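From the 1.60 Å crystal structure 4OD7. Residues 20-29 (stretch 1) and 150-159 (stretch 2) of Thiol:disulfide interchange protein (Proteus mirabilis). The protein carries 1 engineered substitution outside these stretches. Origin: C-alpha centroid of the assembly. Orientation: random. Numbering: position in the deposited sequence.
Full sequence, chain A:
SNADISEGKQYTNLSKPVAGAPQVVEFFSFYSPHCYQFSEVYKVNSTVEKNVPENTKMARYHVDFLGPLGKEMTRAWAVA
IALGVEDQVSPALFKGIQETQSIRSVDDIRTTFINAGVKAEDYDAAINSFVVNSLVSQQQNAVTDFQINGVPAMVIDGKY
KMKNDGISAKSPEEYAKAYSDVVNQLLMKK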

# COMPACT_ATOMS: atom_id res chain seq x y z
N GLY A 20 -18.24 -4.80 1.12
CA GLY A 20 -17.94 -3.89 2.22
C GLY A 20 -16.47 -3.68 2.37
O GLY A 20 -15.94 -3.59 3.49
N ALA A 21 -15.80 -3.64 1.23
CA ALA A 21 -14.41 -3.25 1.15
C ALA A 21 -14.39 -1.75 0.93
O ALA A 21 -15.35 -1.20 0.41
N PRO A 22 -13.31 -1.09 1.33
CA PRO A 22 -13.10 0.30 0.94
C PRO A 22 -13.18 0.49 -0.58
O PRO A 22 -13.01 -0.49 -1.32
N GLN A 23 -13.43 1.71 -1.06
CA GLN A 23 -13.59 1.93 -2.53
C GLN A 23 -12.24 1.69 -3.26
O GLN A 23 -12.19 1.24 -4.42
N VAL A 24 -11.15 2.07 -2.59
CA VAL A 24 -9.79 1.77 -3.07
C VAL A 24 -8.94 1.05 -1.99
O VAL A 24 -8.77 1.57 -0.89
N VAL A 25 -8.41 -0.13 -2.30
CA VAL A 25 -7.49 -0.83 -1.40
C VAL A 25 -6.13 -1.04 -2.09
O VAL A 25 -6.02 -1.73 -3.09
N GLU A 26 -5.10 -0.45 -1.49
CA GLU A 26 -3.70 -0.53 -1.89
C GLU A 26 -2.99 -1.65 -1.09
O GLU A 26 -3.19 -1.78 0.11
N PHE A 27 -2.17 -2.45 -1.77
CA PHE A 27 -1.36 -3.50 -1.15
C PHE A 27 0.13 -3.26 -1.47
O PHE A 27 0.50 -3.10 -2.64
N PHE A 28 0.97 -3.29 -0.45
CA PHE A 28 2.39 -3.00 -0.64
C PHE A 28 3.22 -3.74 0.38
O PHE A 28 2.69 -4.31 1.32
N SER A 29 4.53 -3.70 0.19
CA SER A 29 5.49 -4.17 1.15
C SER A 29 6.67 -3.19 1.22
O SER A 29 7.14 -2.67 0.19
N GLY A 150 1.21 -10.48 -5.17
CA GLY A 150 2.29 -9.64 -5.61
C GLY A 150 1.93 -8.20 -5.33
O GLY A 150 0.76 -7.85 -5.25
N VAL A 151 2.96 -7.38 -5.16
CA VAL A 151 2.80 -5.98 -4.84
C VAL A 151 3.77 -5.16 -5.66
O VAL A 151 4.86 -5.60 -5.99
N PRO A 152 3.42 -3.90 -5.92
CA PRO A 152 2.24 -3.11 -5.54
C PRO A 152 0.94 -3.61 -6.20
O PRO A 152 0.99 -4.13 -7.30
N ALA A 153 -0.19 -3.50 -5.54
CA ALA A 153 -1.45 -3.91 -6.15
C ALA A 153 -2.57 -3.01 -5.66
O ALA A 153 -2.49 -2.55 -4.55
N MET A 154 -3.60 -2.75 -6.46
CA MET A 154 -4.72 -1.88 -6.05
C MET A 154 -6.02 -2.50 -6.59
O MET A 154 -6.07 -2.99 -7.72
N VAL A 155 -7.03 -2.60 -5.75
CA VAL A 155 -8.31 -3.18 -6.15
C VAL A 155 -9.40 -2.16 -5.92
O VAL A 155 -9.38 -1.47 -4.90
N ILE A 156 -10.33 -2.02 -6.86
CA ILE A 156 -11.34 -0.98 -6.75
C ILE A 156 -12.74 -1.56 -6.60
O ILE A 156 -13.09 -2.48 -7.31
N ASP A 157 -13.51 -1.02 -5.65
CA ASP A 157 -14.87 -1.47 -5.35
C ASP A 157 -14.96 -2.96 -5.02
O ASP A 157 -16.05 -3.57 -5.12
N GLY A 158 -13.84 -3.52 -4.58
CA GLY A 158 -13.74 -4.94 -4.26
C GLY A 158 -13.96 -5.84 -5.46
O GLY A 158 -14.14 -7.04 -5.30
N LYS A 159 -13.92 -5.26 -6.66
CA LYS A 159 -14.36 -5.97 -7.88
C LYS A 159 -13.37 -5.86 -9.06
O LYS A 159 -13.28 -6.80 -9.85

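Strands 24-28 and 153-156 run antiparallel, and their side chains alternate between the two faces of the sheet. Val24, Glu26, Met154 and Ile156 share one face. Val25, Phe27, Ala153 and Val155 share the other.

Gly20 makes no contact with stretch 2. Its positive phi is one that glycine adopts readily. Ala21 points its CB toward stretch 2, and this CB lies 4.4 Å from Gly158 CA. Gly158 has no side chain, so the methyl meets bare backbone. The CA-to-CB bond of Pro22 points away, and its ring stays out of contact, but its carbonyl takes part through a water. Water 1 lies 2.9 Å from Pro22 O and 2.6 Å from Val155 O, and it accepts from Gly158 N at 3.1 Å. It thus links Pro22 to Val155 and Gly158, beside the end of the strand pairing.

Gln23 points sideways with chi1 m and chi2 t. Its CG comes within 3.7 Å of Asp157 OD1. Asp157, also m, starts away from stretch 1, but its end comes nearer. The polar link here is through the backbone: Asp157 N donates to Gln23 O at 2.9 Å. The Gln23 OE1 atom is satisfied elsewhere in the structure.

Val24 is a t rotamer. Its CG1 packs 3.6 Å from Met154 CG, a diagonal contact, since its bridge partner is Ile156. Met154 is extended through chi1 and chi2, both t, and turns at chi3, which is m.

Val25, also t, faces Val155, another t rotamer. Two backbone hydrogen bonds hold this pair: Val25 N to Val155 O at 3.1 Å, and Val155 N to Val25 O at 3.0 Å.

Glu26 has chi1 m and chi2 t. Its aliphatic part meets its bridge partner, with CG 3.8 Å from Met154 CE. The carboxylate atom OE1 is hydrogen-bonded elsewhere in the structure.

Phe27 has the largest area covered by stretch 2. Its chi1 is m and its chi2 is -91°. Its CB lies 4.0 Å from Val151 CG1 and 4.2 Å from Ala153 CB. Farther out, the ring atom CE2 is 4.3 Å from Val155 CG2. Phe27 N donates to Ala153 O at 2.8 Å, and Ala153 N donates back to Phe27 O at 3.0 Å.

Phe28 is p, and its ring leads away. Its backbone N instead lies 3.6 Å from Val151 CG1. Val151, an m rotamer, points toward stretch 1 and extends the apolar contact past the strand pairing. Its CG2 reaches Ser29 CB at 4.0 Å. Ser29 is t.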

# COMPACT_ATOMS: atom_id res chain seq x y z
CB ALA A 21 -13.69 -3.97 0.01
CB PRO A 22 -11.69 0.58 1.45
CG PRO A 22 -11.51 -0.37 2.53
CD PRO A 22 -12.22 -1.59 2.18
CB GLN A 23 -14.12 3.33 -2.82
CG GLN A 23 -15.61 3.49 -2.73
CD GLN A 23 -16.00 4.95 -2.74
OE1 GLN A 23 -15.89 5.63 -1.72
NE2 GLN A 23 -16.41 5.45 -3.89
CB VAL A 24 -9.05 3.05 -3.54
CG1 VAL A 24 -7.68 2.67 -4.10
CG2 VAL A 24 -9.83 3.79 -4.61
CB VAL A 25 -8.00 -2.20 -0.96
CG1 VAL A 25 -7.05 -2.78 0.09
CG2 VAL A 25 -9.44 -2.10 -0.40
CB GLU A 26 -3.07 0.83 -1.61
CG GLU A 26 -3.62 2.00 -2.40
CD GLU A 26 -3.01 3.38 -2.03
OE1 GLU A 26 -1.94 3.45 -1.42
OE2 GLU A 26 -3.65 4.43 -2.24
CB PHE A 27 -1.80 -4.85 -1.68
CG PHE A 27 -3.20 -5.21 -1.32
CD1 PHE A 27 -3.49 -5.91 -0.17
CD2 PHE A 27 -4.25 -4.89 -2.17
CE1 PHE A 27 -4.82 -6.24 0.12
CE2 PHE A 27 -5.55 -5.23 -1.86
CZ PHE A 27 -5.83 -5.89 -0.73
CB PHE A 28 2.63 -1.48 -0.55
CG PHE A 28 2.75 -0.94 0.87
CD1 PHE A 28 3.98 -0.58 1.41
CD2 PHE A 28 1.61 -0.77 1.66
CE1 PHE A 28 4.07 -0.07 2.69
CE2 PHE A 28 1.71 -0.28 2.94
CZ PHE A 28 2.95 0.08 3.44
CB SER A 29 6.01 -5.57 0.76
OG SER A 29 7.04 -6.00 1.64
CB VAL A 151 3.05 -5.67 -3.35
CG1 VAL A 151 1.89 -6.16 -2.48
CG2 VAL A 151 4.40 -6.23 -2.87
CB PRO A 152 2.63 -1.72 -6.03
CG PRO A 152 3.60 -1.90 -7.08
CD PRO A 152 4.37 -3.11 -6.73
CB ALA A 153 -1.74 -5.34 -5.81
CB MET A 154 -4.52 -0.44 -6.58
CG MET A 154 -5.43 0.63 -6.05
SD MET A 154 -5.17 2.25 -6.81
CE MET A 154 -3.59 2.72 -6.17
CB VAL A 155 -8.58 -4.46 -5.43
CG1 VAL A 155 -9.92 -5.04 -5.90
CG2 VAL A 155 -7.43 -5.42 -5.71
CB ILE A 156 -11.26 -0.07 -7.96
CG1 ILE A 156 -9.89 0.62 -7.93
CG2 ILE A 156 -12.37 0.96 -7.93
CD1 ILE A 156 -9.53 1.31 -9.18
CB ASP A 157 -15.80 -1.11 -6.50
CG ASP A 157 -15.99 0.38 -6.63
OD1 ASP A 157 -15.95 1.08 -5.58
OD2 ASP A 157 -16.15 0.87 -7.77
CB LYS A 159 -15.77 -5.51 -8.32
CG LYS A 159 -15.91 -4.13 -8.96
CD LYS A 159 -17.37 -3.89 -9.38
CE LYS A 159 -17.89 -2.52 -8.93
NZ LYS A 159 -19.25 -2.13 -9.47
O HOH W 1 -11.45 -1.90 -3.34